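Local structure of DNA helicase RecQ (Deinococcus radiodurans, 4Q48) at residues A[131-135]-A[166-171]; A[311-315]-A[338-344]; A[429-433]-A[487-493]. The protein probably couples ATP hydrolysis to 3'-5' translocation and duplex DNA unwinding, the chain described here being its catalytic core of two helicase domains, zinc-binding region and RQC domain. All coordinates share one frame; numbering follows the deposited sequence.

Interaction 1: residues A[131-135]-A[166-171]; sequences LDLLE and VLAERF
Arg170, the last residue of helix 165-170, and Phe171 just after it carry most of the contact with helix 128-135 in the first RecA-like domain of the helicase. The short axes, at 44° to one another, come no closer than 12.0 Å, so long side chains bridge the gap.

The polar part is a salt-bridge network centred on the Arg170 guanidinium. Its NH2 gives a hydrogen bond to Asp132 OD1 at 2.6 Å, with the acceptor almost in the guanidinium plane although the carboxylate is turned 60° from it. Glu135 comes, more loosely, to the side formed by NE and NH2: Arg170 NE and NH2 each lie 3.4 Å from Glu135 OE2, giving weak bonds. Two carboxylates on successive turns of one helix thus face a single cation, which would be expected to offset their mutual repulsion. Over one face of the guanidinium sits Leu131 CB, 3.6 Å from Arg170 NH1.

The apolar part gathers round Phe171, the first residue to leave helical geometry, whose ring also meets that of Phe142 in strand 139-145. Leu131 CD2 touches Phe171 CE1 at 3.7 Å, while Leu134 CB reaches Phe171 CZ obliquely. Val166 and Leu167 approach the same methyl of Leu131 more distantly. At the ring edge, in its plane, the carbonyl oxygen Leu131 O stands 3.6 Å from Phe171 CZ.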
loop_
_atom_site.group_PDB
_atom_site.type_symbol
_atom_site.label_atom_id
_atom_site.label_comp_id
_atom_site.label_asym_id
_atom_site.label_seq_id
_atom_site.Cartn_x
_atom_site.Cartn_y
_atom_site.Cartn_z
ATOM N N LEU A 131 -19.037 24.279 3.734
ATOM C CA LEU A 131 -18.197 24.804 2.665
ATOM C C LEU A 131 -18.305 26.333 2.609
ATOM O O LEU A 131 -17.353 27.027 2.239
ATOM C CB LEU A 131 -18.591 24.161 1.336
ATOM C CG LEU A 131 -18.096 22.709 1.236
ATOM C CD1 LEU A 131 -18.931 21.949 0.244
ATOM C CD2 LEU A 131 -16.614 22.594 0.875
ATOM N N ASP A 132 -19.459 26.854 3.019
ATOM C CA ASP A 132 -19.676 28.294 3.052
ATOM C C ASP A 132 -18.810 28.969 4.133
ATOM O O ASP A 132 -18.194 30.012 3.851
ATOM C CB ASP A 132 -21.164 28.605 3.306
ATOM C CG ASP A 132 -22.025 28.491 2.044
ATOM O OD1 ASP A 132 -21.475 28.411 0.931
ATOM O OD2 ASP A 132 -23.266 28.453 2.168
ATOM N N LEU A 133 -18.745 28.378 5.342
ATOM C CA LEU A 133 -17.921 28.919 6.431
ATOM C C LEU A 133 -16.475 29.005 5.996
ATOM O O LEU A 133 -15.773 30.008 6.238
ATOM C CB LEU A 133 -17.970 28.065 7.690
ATOM C CG LEU A 133 -19.202 27.962 8.586
ATOM C CD1 LEU A 133 -18.725 27.543 9.946
ATOM C CD2 LEU A 133 -19.996 29.253 8.694
ATOM N N LEU A 134 -16.036 27.955 5.318
ATOM C CA LEU A 134 -14.651 27.877 4.919
ATOM C C LEU A 134 -14.311 29.047 4.026
ATOM O O LEU A 134 -13.202 29.590 4.084
ATOM C CB LEU A 134 -14.407 26.547 4.211
ATOM C CG LEU A 134 -14.392 25.362 5.194
ATOM C CD1 LEU A 134 -14.498 24.046 4.464
ATOM C CD2 LEU A 134 -13.119 25.397 6.030
ATOM N N GLU A 135 -15.289 29.460 3.220
ATOM C CA GLU A 135 -15.087 30.551 2.281
ATOM C C GLU A 135 -14.823 31.854 3.026
ATOM O O GLU A 135 -14.084 32.719 2.526
ATOM C CB GLU A 135 -16.284 30.678 1.354
ATOM C CG GLU A 135 -16.076 29.990 0.030
ATOM C CD GLU A 135 -17.330 29.961 -0.841
ATOM O OE1 GLU A 135 -18.356 30.540 -0.440
ATOM O OE2 GLU A 135 -17.298 29.323 -1.920
ATOM N N VAL A 166 -14.987 18.392 -4.869
ATOM C CA VAL A 166 -15.439 19.752 -4.620
ATOM C C VAL A 166 -14.372 20.700 -4.048
ATOM O O VAL A 166 -14.468 21.900 -4.233
ATOM C CB VAL A 166 -16.669 19.723 -3.663
ATOM C CG1 VAL A 166 -16.226 19.732 -2.209
ATOM C CG2 VAL A 166 -17.606 20.878 -3.934
ATOM N N LEU A 167 -13.343 20.186 -3.389
ATOM C CA LEU A 167 -12.337 21.083 -2.834
ATOM C C LEU A 167 -11.653 21.844 -3.949
ATOM O O LEU A 167 -11.454 23.051 -3.845
ATOM C CB LEU A 167 -11.293 20.346 -2.002
ATOM C CG LEU A 167 -11.847 19.697 -0.735
ATOM C CD1 LEU A 167 -10.701 19.135 0.086
ATOM C CD2 LEU A 167 -12.751 20.622 0.083
ATOM N N ALA A 168 -11.276 21.143 -5.010
ATOM C CA ALA A 168 -10.645 21.796 -6.149
ATOM C C ALA A 168 -11.602 22.752 -6.885
ATOM O O ALA A 168 -11.151 23.677 -7.564
ATOM C CB ALA A 168 -10.097 20.765 -7.092
ATOM N N GLU A 169 -12.910 22.521 -6.783
ATOM C CA GLU A 169 -13.879 23.433 -7.404
ATOM C C GLU A 169 -14.034 24.734 -6.643
ATOM O O GLU A 169 -13.663 25.795 -7.119
ATOM C CB GLU A 169 -15.252 22.783 -7.527
ATOM C CG GLU A 169 -15.562 22.228 -8.904
ATOM C CD GLU A 169 -16.529 21.056 -8.853
ATOM O OE1 GLU A 169 -16.069 19.880 -8.931
ATOM O OE2 GLU A 169 -17.750 21.320 -8.723
ATOM N N ARG A 170 -14.544 24.635 -5.425
ATOM C CA ARG A 170 -14.913 25.815 -4.669
ATOM C C ARG A 170 -13.710 26.553 -4.103
ATOM O O ARG A 170 -13.830 27.725 -3.722
ATOM C CB ARG A 170 -15.927 25.444 -3.581
ATOM C CG ARG A 170 -17.322 25.384 -4.191
ATOM C CD ARG A 170 -18.441 25.100 -3.233
ATOM N NE ARG A 170 -18.687 26.233 -2.369
ATOM C CZ ARG A 170 -19.690 26.310 -1.502
ATOM N NH1 ARG A 170 -20.556 25.316 -1.386
ATOM N NH2 ARG A 170 -19.824 27.385 -0.734
ATOM N N PHE A 171 -12.556 25.890 -4.073
ATOM C CA PHE A 171 -11.327 26.497 -3.558
ATOM C C PHE A 171 -10.124 26.195 -4.424
ATOM O O PHE A 171 -9.194 25.545 -3.959
ATOM C CB PHE A 171 -11.022 26.006 -2.133
ATOM C CG PHE A 171 -12.193 26.076 -1.202
ATOM C CD1 PHE A 171 -13.074 25.024 -1.108
ATOM C CD2 PHE A 171 -12.410 27.204 -0.436
ATOM C CE1 PHE A 171 -14.146 25.095 -0.268
ATOM C CE2 PHE A 171 -13.472 27.288 0.399
ATOM C CZ PHE A 171 -14.347 26.236 0.494
#

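Interaction 2: residues A[311-315]-A[338-344]; sequences LDLPK and MVYGLSD
Met338 runs out extended, CG anti to the backbone N (chi1 169°) and SD anti beyond it, which carries SD to Pro314; the bend at chi3 only turns CE aside. Tyr340 instead holds CG between backbone N and carbonyl carbon (chi1 80°), which sets the start of the ring, CG and CD2, beside the Leu313 methyls. Met338 SD lies 3.7 Å from Pro314 CD and 4.1 Å from Leu313 CD2. The same Leu313 methyl is 3.8 Å from Tyr340 CB and meets the Tyr340 ring obliquely. Separately, the Leu311 and Val339 side chains lie side by side, pointing the same way, with Leu311 CD2 3.9 Å from Val339 CG2. No hydrogen bond joins the two segments, so apolar packing carries the direct contact.

Gly341 N donates to Asp344 OD2 at 2.8 Å, from above the carboxylate plane. Asp312 OD1 and Asp344 OD1 stand 4.3 Å apart; Lys219, salt-bridged to Asp344 and weakly paired with Asp312, would be expected to ease this proximity, while Asp312 OD2 accepts a bond from Leu244 N.

In the second RecA-like domain, the contact lies where strands 305-310 and 334-340 run out of the parallel sheet, with helix 222-233 packing on Leu311 and Val339, and helix 359-376 on Leu313, Pro314, Met338 and Tyr340.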
loop_
_atom_site.group_PDB
_atom_site.type_symbol
_atom_site.label_atom_id
_atom_site.label_comp_id
_atom_site.label_asym_id
_atom_site.label_seq_id
_atom_site.Cartn_x
_atom_site.Cartn_y
_atom_site.Cartn_z
ATOM N N LEU A 311 1.492 -18.027 8.609
ATOM C CA LEU A 311 1.248 -19.452 8.446
ATOM C C LEU A 311 0.094 -19.646 7.473
ATOM O O LEU A 311 -0.298 -20.775 7.145
ATOM C CB LEU A 311 0.938 -20.080 9.800
ATOM C CG LEU A 311 2.190 -20.436 10.599
ATOM C CD1 LEU A 311 1.830 -20.911 12.001
ATOM C CD2 LEU A 311 3.030 -21.461 9.886
ATOM N N ASP A 312 -0.433 -18.519 7.004
ATOM C CA ASP A 312 -1.440 -18.490 5.957
ATOM C C ASP A 312 -1.208 -17.238 5.125
ATOM O O ASP A 312 -0.488 -16.322 5.546
ATOM C CB ASP A 312 -2.882 -18.473 6.508
ATOM C CG ASP A 312 -3.214 -19.674 7.361
ATOM O OD1 ASP A 312 -3.139 -20.819 6.858
ATOM O OD2 ASP A 312 -3.590 -19.461 8.536
ATOM N N LEU A 313 -1.804 -17.205 3.940
ATOM C CA LEU A 313 -1.724 -16.026 3.102
ATOM C C LEU A 313 -2.444 -14.867 3.753
ATOM O O LEU A 313 -3.566 -15.022 4.248
ATOM C CB LEU A 313 -2.310 -16.303 1.734
ATOM C CG LEU A 313 -1.388 -17.019 0.766
ATOM C CD1 LEU A 313 -2.133 -17.203 -0.554
ATOM C CD2 LEU A 313 -0.109 -16.221 0.589
ATOM N N PRO A 314 -1.813 -13.689 3.738
ATOM C CA PRO A 314 -2.498 -12.481 4.185
ATOM C C PRO A 314 -3.613 -12.142 3.203
ATOM O O PRO A 314 -3.683 -12.788 2.163
ATOM C CB PRO A 314 -1.404 -11.424 4.156
ATOM C CG PRO A 314 -0.147 -12.138 3.824
ATOM C CD PRO A 314 -0.498 -13.388 3.161
ATOM N N LYS A 315 -4.449 -11.152 3.499
ATOM C CA LYS A 315 -5.542 -10.818 2.586
ATOM C C LYS A 315 -5.067 -9.934 1.428
ATOM O O LYS A 315 -5.712 -9.853 0.386
ATOM C CB LYS A 315 -6.689 -10.120 3.330
ATOM C CG LYS A 315 -7.062 -10.769 4.660
ATOM C CD LYS A 315 -8.565 -10.599 4.971
ATOM C CE LYS A 315 -8.922 -10.777 6.467
ATOM N NZ LYS A 315 -10.009 -9.893 7.036
ATOM N N MET A 338 7.277 -16.531 5.806
ATOM C CA MET A 338 5.933 -16.979 5.420
ATOM C C MET A 338 5.952 -18.249 4.560
ATOM O O MET A 338 6.739 -18.408 3.609
ATOM C CB MET A 338 5.164 -15.877 4.681
ATOM C CG MET A 338 3.860 -16.357 4.010
ATOM S SD MET A 338 2.815 -15.063 3.274
ATOM C CE MET A 338 3.750 -14.592 1.836
ATOM N N VAL A 339 5.046 -19.150 4.908
ATOM C CA VAL A 339 4.825 -20.331 4.109
ATOM C C VAL A 339 3.371 -20.357 3.686
ATOM O O VAL A 339 2.471 -19.953 4.416
ATOM C CB VAL A 339 5.176 -21.643 4.861
ATOM C CG1 VAL A 339 6.697 -21.871 4.915
ATOM C CG2 VAL A 339 4.498 -21.685 6.241
ATOM N N TYR A 340 3.160 -20.822 2.473
ATOM C CA TYR A 340 1.832 -20.947 1.948
ATOM C C TYR A 340 1.910 -22.138 1.009
ATOM O O TYR A 340 2.996 -22.496 0.522
ATOM C CB TYR A 340 1.397 -19.657 1.234
ATOM C CG TYR A 340 1.938 -19.527 -0.172
ATOM C CD1 TYR A 340 3.273 -19.248 -0.406
ATOM C CD2 TYR A 340 1.096 -19.682 -1.270
ATOM C CE1 TYR A 340 3.747 -19.144 -1.697
ATOM C CE2 TYR A 340 1.561 -19.575 -2.549
ATOM C CZ TYR A 340 2.874 -19.321 -2.755
ATOM O OH TYR A 340 3.315 -19.232 -4.036
ATOM N N GLY A 341 0.773 -22.767 0.766
ATOM C CA GLY A 341 0.744 -23.881 -0.151
ATOM C C GLY A 341 -0.382 -23.844 -1.160
ATOM O O GLY A 341 -1.199 -22.906 -1.204
ATOM N N LEU A 342 -0.305 -24.816 -2.063
ATOM C CA LEU A 342 -1.412 -25.733 -2.312
ATOM C C LEU A 342 -2.831 -25.213 -2.132
ATOM O O LEU A 342 -3.421 -24.523 -2.970
ATOM C CB LEU A 342 -1.288 -26.912 -1.312
ATOM C CG LEU A 342 -0.384 -28.139 -1.350
ATOM C CD1 LEU A 342 1.102 -27.774 -1.180
ATOM C CD2 LEU A 342 -0.856 -29.067 -0.246
ATOM N N SER A 343 -3.324 -25.601 -0.957
ATOM C CA SER A 343 -4.672 -25.435 -0.486
ATOM C C SER A 343 -4.994 -24.023 -0.054
ATOM O O SER A 343 -6.172 -23.646 -0.005
ATOM C CB SER A 343 -4.906 -26.386 0.693
ATOM O OG SER A 343 -4.146 -25.984 1.824
ATOM N N ASP A 344 -3.966 -23.252 0.284
ATOM C CA ASP A 344 -4.221 -21.883 0.700
ATOM C C ASP A 344 -4.786 -21.077 -0.453
ATOM O O ASP A 344 -5.779 -20.369 -0.266
ATOM C CB ASP A 344 -2.956 -21.193 1.222
ATOM C CG ASP A 344 -2.292 -21.938 2.360
ATOM O OD1 ASP A 344 -2.936 -22.793 3.011
ATOM O OD2 ASP A 344 -1.097 -21.673 2.579
#

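Interaction 3: residues A[429-433]-A[487-493]; sequences NRFGA and DHFGLRA
Asn429 meets Arg492 and Ala493 with its side chain: OD1 accepts a nearly straight hydrogen bond from Ala493 N at 2.7 Å, with the donor tilted 31° from the carbonyl plane. Its CG lies anti to the carbonyl carbon (chi1 -60°), and this turns the amide toward strand 492-493. Asn429 O stands over one face of the Arg492 guanidinium, nearer its rim, while Asn429 CA makes a CA-H...O contact with Leu491 O at 3.3 Å.

At Arg430 the backbone does the touching, its carbonyl oxygen lying 3.4 Å from Gly490 CA. Phe431 O accepts the other hydrogen bond, from Leu491 N at 2.9 Å. The Phe431 ring belongs to other neighbours, stacked with His435 and edge-to-face with His453. Gly432, at the N-cap position of helix 433-441, lets its CA approach Phe489 O. Ala433 then opens that helix, with CB 4.0 Å from Leu491 CD1; helix 467-479 packs on both residues.

The two hydrogen bonds and the CA-H...O contacts thus fasten the connection between helices 414-426 and 433-441 to the approach of strand 492-493. That strand pairs antiparallel with 483-484, a small beta-hairpin beside helices as in the winged-helix fold of RQC domains.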
loop_
_atom_site.group_PDB
_atom_site.type_symbol
_atom_site.label_atom_id
_atom_site.label_comp_id
_atom_site.label_asym_id
_atom_site.label_seq_id
_atom_site.Cartn_x
_atom_site.Cartn_y
_atom_site.Cartn_z
ATOM N N ASN A 429 -1.722 -0.827 -28.655
ATOM C CA ASN A 429 -2.056 -0.923 -27.239
ATOM C C ASN A 429 -3.536 -1.048 -26.926
ATOM O O ASN A 429 -4.056 -0.348 -26.058
ATOM C CB ASN A 429 -1.519 0.296 -26.528
ATOM C CG ASN A 429 -0.043 0.416 -26.658
ATOM O OD1 ASN A 429 0.684 -0.337 -26.032
ATOM N ND2 ASN A 429 0.428 1.353 -27.486
ATOM N N ARG A 430 -4.212 -1.949 -27.632
ATOM C CA ARG A 430 -5.664 -1.998 -27.571
ATOM C C ARG A 430 -6.240 -3.383 -27.779
ATOM O O ARG A 430 -7.385 -3.642 -27.411
ATOM C CB ARG A 430 -6.218 -1.060 -28.625
ATOM C CG ARG A 430 -5.789 -1.492 -30.009
ATOM C CD ARG A 430 -6.009 -0.383 -30.994
ATOM N NE ARG A 430 -7.374 0.116 -30.949
ATOM C CZ ARG A 430 -7.721 1.294 -31.434
ATOM N NH1 ARG A 430 -6.780 2.090 -31.942
ATOM N NH2 ARG A 430 -8.985 1.689 -31.367
ATOM N N PHE A 431 -5.457 -4.288 -28.343
ATOM C CA PHE A 431 -5.965 -5.633 -28.592
ATOM C C PHE A 431 -5.715 -6.498 -27.366
ATOM O O PHE A 431 -4.945 -6.102 -26.474
ATOM C CB PHE A 431 -5.344 -6.238 -29.853
ATOM C CG PHE A 431 -5.802 -5.555 -31.115
ATOM C CD1 PHE A 431 -6.990 -5.924 -31.727
ATOM C CD2 PHE A 431 -5.064 -4.523 -31.674
ATOM C CE1 PHE A 431 -7.430 -5.278 -32.878
ATOM C CE2 PHE A 431 -5.497 -3.886 -32.822
ATOM C CZ PHE A 431 -6.680 -4.266 -33.428
ATOM N N GLY A 432 -6.436 -7.623 -27.294
ATOM C CA GLY A 432 -6.438 -8.500 -26.132
ATOM C C GLY A 432 -5.402 -9.582 -26.256
ATOM O O GLY A 432 -4.876 -9.834 -27.343
ATOM N N ALA A 433 -5.133 -10.244 -25.140
ATOM C CA ALA A 433 -4.091 -11.263 -25.072
ATOM C C ALA A 433 -4.197 -12.302 -26.192
ATOM O O ALA A 433 -3.188 -12.697 -26.794
ATOM C CB ALA A 433 -4.132 -11.942 -23.715
ATOM N N ASP A 487 -7.916 -1.419 -19.801
ATOM C CA ASP A 487 -8.627 -1.437 -21.064
ATOM C C ASP A 487 -9.351 -2.778 -20.993
ATOM O O ASP A 487 -8.846 -3.743 -20.415
ATOM C CB ASP A 487 -7.682 -1.363 -22.253
ATOM C CG ASP A 487 -8.415 -1.236 -23.569
ATOM O OD1 ASP A 487 -9.456 -1.898 -23.724
ATOM O OD2 ASP A 487 -7.948 -0.488 -24.457
ATOM N N HIS A 488 -10.538 -2.883 -21.558
ATOM C CA HIS A 488 -11.270 -4.124 -21.335
ATOM C C HIS A 488 -10.781 -5.302 -22.177
ATOM O O HIS A 488 -11.261 -5.633 -23.274
ATOM C CB HIS A 488 -12.734 -3.806 -21.394
ATOM C CG HIS A 488 -13.095 -2.893 -20.267
ATOM N ND1 HIS A 488 -12.327 -2.841 -19.120
ATOM C CD2 HIS A 488 -14.050 -1.944 -20.123
ATOM C CE1 HIS A 488 -12.817 -1.930 -18.300
ATOM N NE2 HIS A 488 -13.864 -1.371 -18.884
ATOM N N PHE A 489 -9.730 -5.851 -21.560
ATOM C CA PHE A 489 -8.882 -6.955 -21.969
ATOM C C PHE A 489 -7.873 -6.566 -23.027
ATOM O O PHE A 489 -7.045 -7.390 -23.418
ATOM C CB PHE A 489 -9.764 -8.111 -22.463
ATOM C CG PHE A 489 -10.783 -8.513 -21.461
ATOM C CD1 PHE A 489 -10.413 -8.697 -20.130
ATOM C CD2 PHE A 489 -12.115 -8.606 -21.807
ATOM C CE1 PHE A 489 -11.338 -9.015 -19.179
ATOM C CE2 PHE A 489 -13.051 -8.936 -20.847
ATOM C CZ PHE A 489 -12.654 -9.136 -19.530
ATOM N N GLY A 490 -7.842 -5.285 -23.376
ATOM C CA GLY A 490 -6.790 -4.785 -24.244
ATOM C C GLY A 490 -5.559 -4.430 -23.440
ATOM O O GLY A 490 -5.646 -3.859 -22.354
ATOM N N LEU A 491 -4.396 -4.753 -23.979
ATOM C CA LEU A 491 -3.168 -4.585 -23.214
ATOM C C LEU A 491 -2.350 -3.422 -23.779
ATOM O O LEU A 491 -2.085 -3.381 -24.982
ATOM C CB LEU A 491 -2.370 -5.893 -23.230
ATOM C CG LEU A 491 -3.173 -7.057 -22.651
ATOM C CD1 LEU A 491 -2.482 -8.375 -22.863
ATOM C CD2 LEU A 491 -3.359 -6.816 -21.174
ATOM N N ARG A 492 -1.982 -2.491 -22.897
ATOM C CA ARG A 492 -1.219 -1.288 -23.219
ATOM C C ARG A 492 0.206 -1.455 -22.710
ATOM O O ARG A 492 0.407 -1.801 -21.529
ATOM C CB ARG A 492 -1.824 -0.059 -22.535
ATOM C CG ARG A 492 -3.299 0.228 -22.804
ATOM C CD ARG A 492 -3.766 1.485 -22.018
ATOM N NE ARG A 492 -5.067 2.025 -22.444
ATOM C CZ ARG A 492 -5.245 2.848 -23.475
ATOM N NH1 ARG A 492 -4.203 3.258 -24.198
ATOM N NH2 ARG A 492 -6.468 3.279 -23.770
ATOM N N ALA A 493 1.200 -1.136 -23.534
ATOM C CA ALA A 493 2.572 -1.074 -23.020
ATOM C C ALA A 493 2.712 0.094 -22.081
ATOM O O ALA A 493 2.439 1.209 -22.449
ATOM C CB ALA A 493 3.583 -0.952 -24.153
#

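In the fold
From the N terminus, interaction 1 comes first: it closes the chain from helix 128-135, through strand 139-145, to helix 165-170 in the first helicase domain. Interaction 2 opens well after that and closes a shorter excursion through helix 317-324, joining the ends of neighbouring strands 305-310 and 334-340 in the second helicase domain. Last, interaction 3 closes the run through helices 433-441 to 467-479 and strand 483-484, ending at strand 492-493 within the RQC domain. The three loops follow in series, neither nesting nor crossing. Their centres are 31 to 47 Å apart and no two touch. Interactions 1 and 3 each join parts of one domain; interaction 2 joins strand ends of one sheet, where the chain passes into helix 342-354.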